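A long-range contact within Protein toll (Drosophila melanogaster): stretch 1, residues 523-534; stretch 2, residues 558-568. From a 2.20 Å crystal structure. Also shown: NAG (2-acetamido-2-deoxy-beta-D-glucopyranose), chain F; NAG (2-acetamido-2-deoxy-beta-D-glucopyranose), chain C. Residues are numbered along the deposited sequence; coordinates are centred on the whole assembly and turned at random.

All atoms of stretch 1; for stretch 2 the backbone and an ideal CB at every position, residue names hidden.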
# COMPACT_ATOMS: atom_id res chain seq x y z
N ASN A 523 3.80 32.10 1.93
CA ASN A 523 5.21 31.81 1.76
C ASN A 523 5.84 31.27 3.04
O ASN A 523 7.00 31.54 3.35
CB ASN A 523 5.96 33.06 1.28
CG ASN A 523 7.26 32.73 0.56
OD1 ASN A 523 8.35 33.01 1.06
ND2 ASN A 523 7.14 32.11 -0.61
N ASN A 524 5.06 30.50 3.80
CA ASN A 524 5.51 29.98 5.08
C ASN A 524 5.00 28.56 5.35
O ASN A 524 4.61 28.22 6.46
CB ASN A 524 5.09 30.92 6.21
CG ASN A 524 5.85 30.67 7.50
OD1 ASN A 524 5.30 30.15 8.47
ND2 ASN A 524 7.13 31.03 7.51
N ASN A 525 5.02 27.74 4.30
CA ASN A 525 4.56 26.36 4.40
C ASN A 525 5.72 25.38 4.52
O ASN A 525 6.89 25.78 4.52
CB ASN A 525 3.69 26.01 3.19
CG ASN A 525 4.43 26.19 1.87
OD1 ASN A 525 5.41 26.94 1.78
ND2 ASN A 525 3.95 25.52 0.82
N LEU A 526 5.41 24.09 4.62
CA LEU A 526 6.44 23.06 4.52
C LEU A 526 6.01 21.93 3.59
O LEU A 526 5.03 21.22 3.85
CB LEU A 526 6.81 22.51 5.90
CG LEU A 526 7.82 21.36 5.84
CD1 LEU A 526 9.07 21.78 5.11
CD2 LEU A 526 8.17 20.88 7.24
N VAL A 527 6.77 21.76 2.51
CA VAL A 527 6.50 20.75 1.50
C VAL A 527 7.61 19.71 1.47
O VAL A 527 8.77 20.05 1.36
CB VAL A 527 6.41 21.38 0.11
CG1 VAL A 527 5.98 20.35 -0.93
CG2 VAL A 527 5.45 22.56 0.13
N HIS A 528 7.24 18.43 1.58
CA HIS A 528 8.21 17.35 1.43
C HIS A 528 8.32 16.94 -0.03
O HIS A 528 7.32 16.84 -0.73
CB HIS A 528 7.81 16.13 2.26
CG HIS A 528 7.73 16.39 3.73
ND1 HIS A 528 8.70 15.97 4.62
CD2 HIS A 528 6.80 17.04 4.47
CE1 HIS A 528 8.37 16.35 5.84
NE2 HIS A 528 7.22 16.99 5.78
N VAL A 529 9.55 16.71 -0.49
CA VAL A 529 9.78 16.27 -1.87
C VAL A 529 10.75 15.09 -1.91
O VAL A 529 11.89 15.20 -1.45
CB VAL A 529 10.35 17.40 -2.76
CG1 VAL A 529 10.43 16.93 -4.20
CG2 VAL A 529 9.51 18.67 -2.65
N ASP A 530 10.30 13.97 -2.47
CA ASP A 530 11.14 12.78 -2.56
C ASP A 530 11.91 12.76 -3.88
O ASP A 530 11.32 12.61 -4.94
CB ASP A 530 10.28 11.53 -2.42
CG ASP A 530 11.11 10.29 -2.15
OD1 ASP A 530 12.32 10.30 -2.47
OD2 ASP A 530 10.56 9.31 -1.61
N LEU A 531 13.24 12.90 -3.80
CA LEU A 531 14.08 12.97 -4.99
C LEU A 531 14.90 11.71 -5.23
O LEU A 531 15.79 11.70 -6.09
CB LEU A 531 15.03 14.17 -4.89
CG LEU A 531 14.37 15.55 -4.85
CD1 LEU A 531 15.43 16.66 -4.71
CD2 LEU A 531 13.50 15.75 -6.10
N ASN A 532 14.60 10.65 -4.49
CA ASN A 532 15.35 9.39 -4.58
C ASN A 532 15.31 8.76 -5.97
O ASN A 532 14.38 8.99 -6.74
CB ASN A 532 14.83 8.39 -3.55
CG ASN A 532 15.31 8.71 -2.14
OD1 ASN A 532 16.26 9.47 -1.96
ND2 ASN A 532 14.65 8.13 -1.14
N ASP A 533 16.32 7.94 -6.27
CA ASP A 533 16.34 7.14 -7.50
C ASP A 533 16.24 7.97 -8.78
O ASP A 533 15.47 7.64 -9.68
CB ASP A 533 15.21 6.10 -7.49
CG ASP A 533 15.34 5.13 -6.34
OD1 ASP A 533 16.21 4.24 -6.40
OD2 ASP A 533 14.55 5.26 -5.37
N ASN A 534 17.02 9.03 -8.84
CA ASN A 534 17.16 9.79 -10.07
C ASN A 534 18.60 9.71 -10.59
O ASN A 534 19.53 9.56 -9.79
CB ASN A 534 16.72 11.23 -9.85
CG ASN A 534 15.22 11.40 -10.02
OD1 ASN A 534 14.71 11.31 -11.14
ND2 ASN A 534 14.51 11.65 -8.92
N UNK A 558 15.12 27.44 1.01
CA UNK A 558 15.56 26.14 1.52
C UNK A 558 14.69 25.55 2.63
O UNK A 558 14.58 24.33 2.76
CB UNK A 558 16.99 26.27 2.04
N UNK A 559 14.09 26.42 3.44
CA UNK A 559 13.37 25.99 4.62
C UNK A 559 11.86 25.94 4.38
O UNK A 559 11.09 25.63 5.28
CB UNK A 559 13.69 26.92 5.79
N UNK A 560 11.45 26.26 3.16
CA UNK A 560 10.06 26.08 2.76
C UNK A 560 9.80 24.62 2.40
O UNK A 560 8.67 24.15 2.45
CB UNK A 560 9.72 26.99 1.58
N UNK A 561 10.86 23.90 2.05
CA UNK A 561 10.73 22.49 1.72
C UNK A 561 11.69 21.59 2.48
O UNK A 561 12.66 22.06 3.07
CB UNK A 561 10.94 22.30 0.22
N UNK A 562 11.41 20.29 2.45
CA UNK A 562 12.28 19.27 3.02
C UNK A 562 12.47 18.16 1.98
O UNK A 562 11.52 17.45 1.64
CB UNK A 562 11.70 18.71 4.32
N UNK A 563 13.69 18.04 1.48
CA UNK A 563 14.00 17.09 0.42
C UNK A 563 14.47 15.76 0.98
O UNK A 563 15.28 15.73 1.91
CB UNK A 563 15.06 17.67 -0.51
N UNK A 564 13.95 14.68 0.43
CA UNK A 564 14.40 13.34 0.78
C UNK A 564 15.39 12.87 -0.28
O UNK A 564 15.03 12.71 -1.45
CB UNK A 564 13.22 12.37 0.90
N UNK A 565 16.63 12.68 0.15
CA UNK A 565 17.72 12.40 -0.77
C UNK A 565 18.57 11.22 -0.32
O UNK A 565 19.61 10.94 -0.91
CB UNK A 565 18.60 13.64 -0.93
N UNK A 566 18.11 10.52 0.72
CA UNK A 566 18.88 9.43 1.33
C UNK A 566 19.22 8.33 0.33
O UNK A 566 20.19 7.61 0.51
CB UNK A 566 18.10 8.83 2.50
N UNK A 567 18.41 8.20 -0.72
CA UNK A 567 18.70 7.24 -1.78
C UNK A 567 18.80 7.93 -3.14
O UNK A 567 18.46 7.35 -4.18
CB UNK A 567 17.62 6.15 -1.82
N UNK A 568 19.27 9.18 -3.12
CA UNK A 568 19.64 9.90 -4.33
C UNK A 568 21.14 9.73 -4.57
O UNK A 568 21.97 10.18 -3.76
CB UNK A 568 19.27 11.38 -4.22
C1 NAG F . 7.78 7.72 -3.82
C2 NAG F . 7.71 7.27 -2.35
C3 NAG F . 8.75 6.18 -2.06
C4 NAG F . 8.72 5.08 -3.12
C5 NAG F . 8.76 5.71 -4.51
C6 NAG F . 8.68 4.70 -5.63
C7 NAG F . 7.08 8.75 -0.48
C8 NAG F . 5.87 7.87 -0.31
N2 NAG F . 7.92 8.41 -1.46
O3 NAG F . 8.50 5.63 -0.77
O4 NAG F . 9.88 4.26 -3.03
O5 NAG F . 7.65 6.60 -4.66
O6 NAG F . 7.43 4.02 -5.62
O7 NAG F . 7.28 9.72 0.24
C1 NAG C . 9.89 3.20 -2.06
C2 NAG C . 10.94 2.20 -2.53
C3 NAG C . 11.06 1.06 -1.52
C4 NAG C . 11.30 1.59 -0.11
C5 NAG C . 10.27 2.66 0.24
C6 NAG C . 10.58 3.36 1.55
C7 NAG C . 11.16 2.12 -4.98
C8 NAG C . 10.73 1.42 -6.24
N2 NAG C . 10.62 1.67 -3.85
O3 NAG C . 12.13 0.20 -1.92
O4 NAG C . 11.15 0.51 0.81
O5 NAG C . 10.24 3.68 -0.77
O6 NAG C . 9.96 4.64 1.62
O7 NAG C . 11.96 3.05 -5.00

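At positions 558 and 559 the ideal CB has no atom of stretch 1 within 5.5 Å, so this contact leaves the choice open; they are S558, which makes no contact, and R559, whose CB points away.

Position 560 lies at the entrance to a parallel pairing: its carbonyl accepts from V527 N (V527 N to 560 O, 3.1 Å). Its CB points sideways, 4.3 Å from N525 O, and the asparagines N523, N524 and N525 offer amides and carbonyls, which suits a polar side chain long enough to reach back along them. The residue is Q560, which has more of its surface covered by the other stretch than any other residue here, its CG 3.6 Å from N525 OD1.

Position 561 pairs with V527 in the parallel ladder. The CB sits 3.3 Å from V527 O and 4.8 Å from V529 CG2, on the face that carries both valines, so an apolar residue, aliphatic or aromatic, would fit. It is F561, whose ring leads away from stretch 1.

Position 562 turns to the other face, beside H528. Both its N and its O bond to stretch 1, N to V527 O (2.9 Å) and O from V529 N (3.0 Å); its CB lies 4.1 Å from H528 ND1 and 4.1 Å from L526 CD1. Any chain with an aliphatic stem would do, polar-ended or not. K562 lays its CD 3.6 Å from H528 CE1, and its extended chain then leads away.

At 563 the CB returns to the valine face, 4.3 Å from L531 CD1. A branched aliphatic such as valine, isoleucine or leucine is expected; L563 places CD2 3.8 Å from V529 CB and CD1 4.2 Å from L531 CD1.

Position 564 closes the ladder, its N bonded to V529 O (2.8 Å) and its O to L531 N (3.0 Å). The CB lies 4.1 Å from D530 OD1, with the sugars beyond, so a long basic or other donor-bearing chain is favoured. R564 sets its NE 3.2 Å from D530 OD2, a salt bridge of charges alone because the oxygen lies over one face of the guanidinium. Its NH2 instead donates to O6 of NAG (chain C), at 2.7 Å, and to a water shared with D530 and N532.

Position 565 points away and tolerates much; it is T565. At 566 the CB is 4.9 Å from N532 OD1, but the nearby N532 ND2 is a donor, so an acceptor such as aspartate or asparagine fits: D566 OD1 receives N532 ND2 at 3.0 Å.

Position 567 is tight, its CB 3.5 Å from N532 CG, while its N donates to N532 OD1 (2.8 Å) and its O accepts from D533 N (3.0 Å). The carboxylate of D533 favours a basic chain, and R567 brings NH2 to 3.1 Å from D533 OD2, a salt bridge.

Finally, the ideal CB of 568 is 4.0 Å from L531 O; a medium apolar chain suits, and L568 packs CD2 4.3 Å from L531 CB.

Stretch 2 (558-568) SRQFKLRTDRL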
# COMPACT_ATOMS: atom_id res chain seq x y z
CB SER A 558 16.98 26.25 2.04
OG SER A 558 17.03 27.06 3.20
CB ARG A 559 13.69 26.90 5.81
CG ARG A 559 13.50 26.25 7.17
CD ARG A 559 14.49 25.10 7.37
NE ARG A 559 15.77 25.57 7.88
CZ ARG A 559 16.84 24.80 8.03
NH1 ARG A 559 16.79 23.51 7.71
NH2 ARG A 559 17.97 25.31 8.51
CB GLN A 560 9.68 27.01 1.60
CG GLN A 560 8.74 28.16 1.98
CD GLN A 560 9.42 29.24 2.82
OE1 GLN A 560 10.21 30.04 2.32
NE2 GLN A 560 9.11 29.27 4.12
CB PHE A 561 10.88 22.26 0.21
CG PHE A 561 12.12 22.87 -0.39
CD1 PHE A 561 13.39 22.43 -0.01
CD2 PHE A 561 12.03 23.86 -1.35
CE1 PHE A 561 14.53 22.98 -0.56
CE2 PHE A 561 13.16 24.42 -1.92
CZ PHE A 561 14.42 23.98 -1.52
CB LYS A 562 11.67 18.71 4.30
CG LYS A 562 12.35 17.45 4.82
CD LYS A 562 11.88 17.13 6.24
CE LYS A 562 12.47 15.82 6.73
NZ LYS A 562 13.95 15.80 6.59
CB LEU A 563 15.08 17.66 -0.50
CG LEU A 563 14.86 19.10 -0.94
CD1 LEU A 563 16.06 19.59 -1.73
CD2 LEU A 563 13.59 19.20 -1.76
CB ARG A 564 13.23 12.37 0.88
CG ARG A 564 13.64 10.92 1.04
CD ARG A 564 12.49 10.10 1.61
NE ARG A 564 12.40 8.78 1.00
CZ ARG A 564 11.70 7.77 1.51
NH1 ARG A 564 11.04 7.93 2.65
NH2 ARG A 564 11.68 6.60 0.88
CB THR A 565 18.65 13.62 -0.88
OG1 THR A 565 19.05 14.03 0.43
CG2 THR A 565 17.92 14.77 -1.54
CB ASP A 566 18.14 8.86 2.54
CG ASP A 566 16.97 7.96 2.14
OD1 ASP A 566 15.99 8.46 1.56
OD2 ASP A 566 17.04 6.74 2.43
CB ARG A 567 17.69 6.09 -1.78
CG ARG A 567 17.98 5.07 -0.68
CD ARG A 567 16.79 4.17 -0.37
NE ARG A 567 16.33 3.44 -1.55
CZ ARG A 567 15.17 3.67 -2.16
NH1 ARG A 567 14.35 4.60 -1.69
NH2 ARG A 567 14.84 2.97 -3.23
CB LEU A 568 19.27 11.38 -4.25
CG LEU A 568 19.71 12.23 -5.45
CD1 LEU A 568 19.19 11.63 -6.75
CD2 LEU A 568 19.26 13.67 -5.29
O HOH W 1 12.18 7.08 -1.99
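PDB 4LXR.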